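Two structures of putative calcium binding protein from Streptomyces coelicolor compared at one contact. The protein binds calcium ions through EF-hand loops and probably takes part in calcium-mediated regulation in this bacterium. Structure 1 is PDB 3AKB (chain A, 1.50 Å), residues Lys31-Glu36 and Ala121-Ala126; structure 2 is PDB 3AKA (chain B, 1.80 Å), residues Lys31-Glu36 and Ala121-Ala126. Both blocks share one frame: the second was fitted to the first on N, CA, C and O of the twelve residues, RMSD 0.08 Å. Numbering follows each deposited sequence.

Structure 1 (3AKB). Engineered in segment 31-36: Met-33 (natural residue Leu). It carries 1 engineered substitution outside these segments. With CA (calcium ion), chain C.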
loop_
_atom_site.group_PDB
_atom_site.type_symbol
_atom_site.label_atom_id
_atom_site.label_comp_id
_atom_site.label_asym_id
_atom_site.label_seq_id
_atom_site.Cartn_x
_atom_site.Cartn_y
_atom_site.Cartn_z
ATOM N N LYS A 31 10.665 -4.724 -1.628
ATOM C CA LYS A 31 12.114 -4.612 -1.839
ATOM C C LYS A 31 12.538 -3.130 -1.768
ATOM O O LYS A 31 13.525 -2.770 -1.119
ATOM C CB LYS A 31 12.501 -5.204 -3.204
ATOM C CG LYS A 31 13.978 -5.131 -3.476
ATOM C CD LYS A 31 14.343 -5.749 -4.813
ATOM C CE LYS A 31 14.763 -7.184 -4.653
ATOM N NZ LYS A 31 15.748 -7.593 -5.717
ATOM N N ALA A 32 11.766 -2.265 -2.413
ATOM C CA ALA A 32 12.156 -0.855 -2.514
ATOM C C ALA A 32 12.050 -0.182 -1.150
ATOM O O ALA A 32 12.890 0.656 -0.794
ATOM C CB ALA A 32 11.306 -0.127 -3.571
ATOM N N MET A 33 11.041 -0.555 -0.365
ATOM C CA MET A 33 10.912 0.056 0.956
ATOM C C MET A 33 12.047 -0.399 1.878
ATOM O O MET A 33 12.599 0.397 2.628
ATOM C CB MET A 33 9.560 -0.267 1.623
ATOM C CG MET A 33 9.308 0.583 2.835
ATOM S SD MET A 33 8.029 -0.063 4.019
ATOM C CE MET A 33 8.229 1.257 5.272
ATOM N N LEU A 34 12.376 -1.689 1.832
ATOM C CA LEU A 34 13.499 -2.190 2.610
ATOM C C LEU A 34 14.808 -1.507 2.239
ATOM O O LEU A 34 15.635 -1.204 3.132
ATOM C CB LEU A 34 13.615 -3.711 2.432
ATOM C CG LEU A 34 12.432 -4.473 3.024
ATOM C CD1 LEU A 34 12.523 -5.952 2.599
ATOM C CD2 LEU A 34 12.325 -4.360 4.534
ATOM N N ALA A 35 15.021 -1.290 0.941
ATOM C CA ALA A 35 16.217 -0.604 0.475
ATOM C C ALA A 35 16.276 0.843 0.972
ATOM O O ALA A 35 17.351 1.312 1.414
ATOM C CB ALA A 35 16.297 -0.670 -1.034
ATOM N N GLU A 36 15.126 1.530 0.964
ATOM C CA GLU A 36 15.053 2.919 1.421
ATOM C C GLU A 36 15.497 3.056 2.887
ATOM O O GLU A 36 16.187 4.034 3.250
ATOM C CB GLU A 36 13.618 3.454 1.227
ATOM C CG GLU A 36 13.321 4.827 1.848
ATOM C CD GLU A 36 14.122 5.933 1.220
ATOM O OE1 GLU A 36 14.272 5.920 -0.020
ATOM O OE2 GLU A 36 14.629 6.807 1.953
ATOM N N ALA A 121 6.748 9.886 4.616
ATOM C CA ALA A 121 6.971 10.381 3.262
ATOM C C ALA A 121 7.961 9.511 2.475
ATOM O O ALA A 121 7.739 9.209 1.286
ATOM C CB ALA A 121 7.409 11.857 3.292
ATOM N N ARG A 122 9.039 9.080 3.143
ATOM C CA ARG A 122 10.037 8.188 2.523
ATOM C C ARG A 122 9.407 6.883 2.088
ATOM O O ARG A 122 9.701 6.370 1.009
ATOM C CB ARG A 122 11.160 7.891 3.506
ATOM C CG ARG A 122 12.068 9.070 3.723
ATOM C CD ARG A 122 13.059 8.785 4.873
ATOM N NE ARG A 122 13.960 7.658 4.614
ATOM C CZ ARG A 122 14.728 7.095 5.542
ATOM N NH1 ARG A 122 14.677 7.531 6.792
ATOM N NH2 ARG A 122 15.537 6.097 5.228
ATOM N N ALA A 123 8.551 6.337 2.949
ATOM C CA ALA A 123 7.839 5.112 2.579
ATOM C C ALA A 123 7.010 5.306 1.318
ATOM O O ALA A 123 7.069 4.492 0.394
ATOM C CB ALA A 123 6.944 4.602 3.735
ATOM N N LEU A 124 6.245 6.396 1.281
ATOM C CA LEU A 124 5.420 6.696 0.118
ATOM C C LEU A 124 6.250 6.844 -1.158
ATOM O O LEU A 124 5.812 6.373 -2.215
ATOM C CB LEU A 124 4.591 7.946 0.387
ATOM C CG LEU A 124 3.559 7.717 1.503
ATOM C CD1 LEU A 124 2.771 9.009 1.705
ATOM C CD2 LEU A 124 2.633 6.531 1.240
ATOM N N THR A 125 7.428 7.470 -1.070
ATOM C CA THR A 125 8.278 7.578 -2.265
ATOM C C THR A 125 8.796 6.210 -2.706
ATOM O O THR A 125 8.916 5.934 -3.905
ATOM C CB THR A 125 9.429 8.575 -2.141
ATOM O OG1 THR A 125 10.372 8.128 -1.157
ATOM C CG2 THR A 125 8.899 9.951 -1.807
ATOM N N ALA A 126 9.089 5.341 -1.741
ATOM C CA ALA A 126 9.490 3.971 -2.103
ATOM C C ALA A 126 8.386 3.271 -2.893
ATOM O O ALA A 126 8.676 2.445 -3.767
ATOM C CB ALA A 126 9.883 3.157 -0.891
HETATM CA CA CA C . 12.142 9.939 -0.360
HETATM O O HOH W 1 14.567 8.588 -0.743
#
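Met-33 lies against Ala-123 and Ala-126 where helix 23-37 of the first EF-hand meets helix 117-126, the helix that leaves the third calcium-binding loop. Met-33 is an engineered residue. With CG anti to the backbone N (chi1 -168°) and the rest of the chain extended, CE is carried to 3.9 Å from CB of Ala-123. CB of Ala-126 packs 3.8 Å from CA of Met-33. Glu-36 and Arg-122 form a salt bridge, with NE 2.9 Å from OE2. NH2 of Arg-122 also donates to O of Glu-36, at 2.9 Å. This side-on, two-nitrogen grip fixes the guanidinium, and Asp-119 holds NH1. OG1 of Thr-125 donates to O of Arg-122 and binds a calcium ion. Water 1, donating to OE1 of Glu-36, is also bound to that ion. Leu-49, Ala-103, Val-106 and Phe-127 surround Met-33 and bury it.

Structure 2 (3AKA).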
loop_
_atom_site.group_PDB
_atom_site.type_symbol
_atom_site.label_atom_id
_atom_site.label_comp_id
_atom_site.label_asym_id
_atom_site.label_seq_id
_atom_site.Cartn_x
_atom_site.Cartn_y
_atom_site.Cartn_z
ATOM N N LYS B 31 10.728 -4.760 -1.661
ATOM C CA LYS B 31 12.174 -4.587 -1.900
ATOM C C LYS B 31 12.550 -3.090 -1.857
ATOM O O LYS B 31 13.554 -2.717 -1.248
ATOM C CB LYS B 31 12.567 -5.190 -3.247
ATOM C CG LYS B 31 14.049 -5.130 -3.531
ATOM C CD LYS B 31 14.336 -5.795 -4.878
ATOM C CE LYS B 31 15.140 -4.856 -5.757
ATOM N NZ LYS B 31 15.907 -5.565 -6.863
ATOM N N ALA B 32 11.725 -2.247 -2.475
ATOM C CA ALA B 32 12.009 -0.794 -2.499
ATOM C C ALA B 32 11.971 -0.184 -1.105
ATOM O O ALA B 32 12.801 0.667 -0.756
ATOM C CB ALA B 32 11.008 -0.075 -3.405
ATOM N N LEU B 33 10.970 -0.583 -0.316
ATOM C CA LEU B 33 10.829 -0.006 1.025
ATOM C C LEU B 33 12.005 -0.416 1.893
ATOM O O LEU B 33 12.562 0.404 2.607
ATOM C CB LEU B 33 9.501 -0.393 1.676
ATOM C CG LEU B 33 9.229 0.237 3.042
ATOM C CD1 LEU B 33 8.944 1.713 2.931
ATOM C CD2 LEU B 33 8.068 -0.475 3.752
ATOM N N LEU B 34 12.401 -1.688 1.823
ATOM C CA LEU B 34 13.512 -2.176 2.622
ATOM C C LEU B 34 14.821 -1.458 2.249
ATOM O O LEU B 34 15.611 -1.086 3.115
ATOM C CB LEU B 34 13.643 -3.695 2.450
ATOM C CG LEU B 34 12.461 -4.469 3.049
ATOM C CD1 LEU B 34 12.459 -5.955 2.640
ATOM C CD2 LEU B 34 12.436 -4.347 4.589
ATOM N N ALA B 35 15.027 -1.252 0.949
ATOM C CA ALA B 35 16.206 -0.530 0.458
ATOM C C ALA B 35 16.226 0.903 0.991
ATOM O O ALA B 35 17.296 1.429 1.390
ATOM C CB ALA B 35 16.218 -0.534 -1.069
ATOM N N GLU B 36 15.054 1.544 1.000
ATOM C CA GLU B 36 14.944 2.933 1.417
ATOM C C GLU B 36 15.431 3.061 2.857
ATOM O O GLU B 36 16.134 3.991 3.188
ATOM C CB GLU B 36 13.494 3.443 1.269
ATOM C CG GLU B 36 13.222 4.846 1.851
ATOM C CD GLU B 36 14.096 5.918 1.238
ATOM O OE1 GLU B 36 14.258 5.909 0.001
ATOM O OE2 GLU B 36 14.573 6.786 1.988
ATOM N N ALA B 121 6.743 9.905 4.621
ATOM C CA ALA B 121 7.002 10.427 3.257
ATOM C C ALA B 121 8.025 9.562 2.484
ATOM O O ALA B 121 7.820 9.220 1.298
ATOM C CB ALA B 121 7.370 11.903 3.313
ATOM N N ARG B 122 9.063 9.105 3.177
ATOM C CA ARG B 122 10.049 8.196 2.584
ATOM C C ARG B 122 9.432 6.882 2.105
ATOM O O ARG B 122 9.767 6.378 1.019
ATOM C CB ARG B 122 11.181 7.906 3.576
ATOM C CG ARG B 122 12.217 9.059 3.704
ATOM C CD ARG B 122 13.166 8.820 4.869
ATOM N NE ARG B 122 14.027 7.670 4.611
ATOM C CZ ARG B 122 14.773 7.072 5.527
ATOM N NH1 ARG B 122 14.753 7.507 6.781
ATOM N NH2 ARG B 122 15.551 6.045 5.183
ATOM N N ALA B 123 8.545 6.330 2.933
ATOM C CA ALA B 123 7.827 5.106 2.601
ATOM C C ALA B 123 7.007 5.296 1.319
ATOM O O ALA B 123 7.065 4.471 0.400
ATOM C CB ALA B 123 6.925 4.672 3.774
ATOM N N LEU B 124 6.274 6.403 1.256
ATOM C CA LEU B 124 5.451 6.690 0.103
ATOM C C LEU B 124 6.296 6.792 -1.165
ATOM O O LEU B 124 5.893 6.266 -2.233
ATOM C CB LEU B 124 4.626 7.967 0.372
ATOM C CG LEU B 124 3.574 7.786 1.468
ATOM C CD1 LEU B 124 2.839 9.102 1.640
ATOM C CD2 LEU B 124 2.616 6.675 1.076
ATOM N N THR B 125 7.466 7.415 -1.065
ATOM C CA THR B 125 8.337 7.537 -2.258
ATOM C C THR B 125 8.866 6.165 -2.688
ATOM O O THR B 125 8.997 5.904 -3.878
ATOM C CB THR B 125 9.515 8.510 -2.096
ATOM O OG1 THR B 125 10.443 8.013 -1.107
ATOM C CG2 THR B 125 9.006 9.920 -1.763
ATOM N N ALA B 126 9.164 5.297 -1.722
ATOM C CA ALA B 126 9.467 3.891 -2.059
ATOM C C ALA B 126 8.394 3.202 -2.906
ATOM O O ALA B 126 8.718 2.316 -3.724
ATOM C CB ALA B 126 9.769 3.088 -0.816
HETATM O O HOH W 2 12.463 5.449 -1.746
#
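Leu-33 packs on Ala-123 and Ala-126 of the facing helix. Its CG is anti to the backbone N (chi1 -176°), and the fork at CG turns CD1 to Ala-123. There CD1 stands 3.6 Å from CA and 3.7 Å from CB of Ala-123. CB of Ala-126 lies 3.8 Å from CA of Leu-33. Glu-36 and Arg-122 form a salt bridge, with NE 2.8 Å from OE2. NH2 of Arg-122 also donates to O of Glu-36, at 2.9 Å. The arginine thus grips side-on with two nitrogens, which fixes its guanidinium, and Asp-119 holds NH1. OG1 of Thr-125 donates to O of Arg-122. A modelled water lies close to OE1 of Glu-36 and is at most weakly bonded to OG1 of Thr-125. Leu-49, Ala-103, Val-106 and Phe-127 enclose Leu-33, which is buried.

Structure 1 against structure 2
The exchanged position is Met-33(A), engineered, against Leu-33(B). The CB atoms coincide within the error, and chi1 is -168° against -176°. CG of Met-33(A) and CG of Leu-33(B) are 0.4 Å apart. SD of Met-33(A) falls close to CD2 of Leu-33(B), 0.5 Å apart after superposition. The sulfur therefore takes the place of one leucine methyl. CE of Met-33(A) has no counterpart in the side chain of Leu-33(B), and no well-ordered atom given for structure 2 stands there. Both side chains are buried, and the touch on Ala-123(A) / Ala-123(B) is kept. CB of Met-33(A) is 4.3 Å from CB of Ala-126(A), and CB of Leu-33(B) is 4.3 Å from CB of Ala-126(B).

The CA atoms that can be compared coincide within the error. Glu-36(A), Arg-122(A), Thr-125(A) and their counterparts keep their places. Glu-36(A) and Arg-122(A) form a salt bridge, as do Glu-36(B) and Arg-122(B). NH2 of Arg-122(A) donates to O of Glu-36(A), and NH2 of Arg-122(B) to O of Glu-36(B). OG1 of Thr-125(A) is bonded to O of Arg-122(A), and OG1 of Thr-125(B) to O of Arg-122(B). A calcium ion is modelled in structure 1 alone, bound to OG1 of Thr-125(A) and touching Arg-122(A). In structure 2 no ion is modelled at that place.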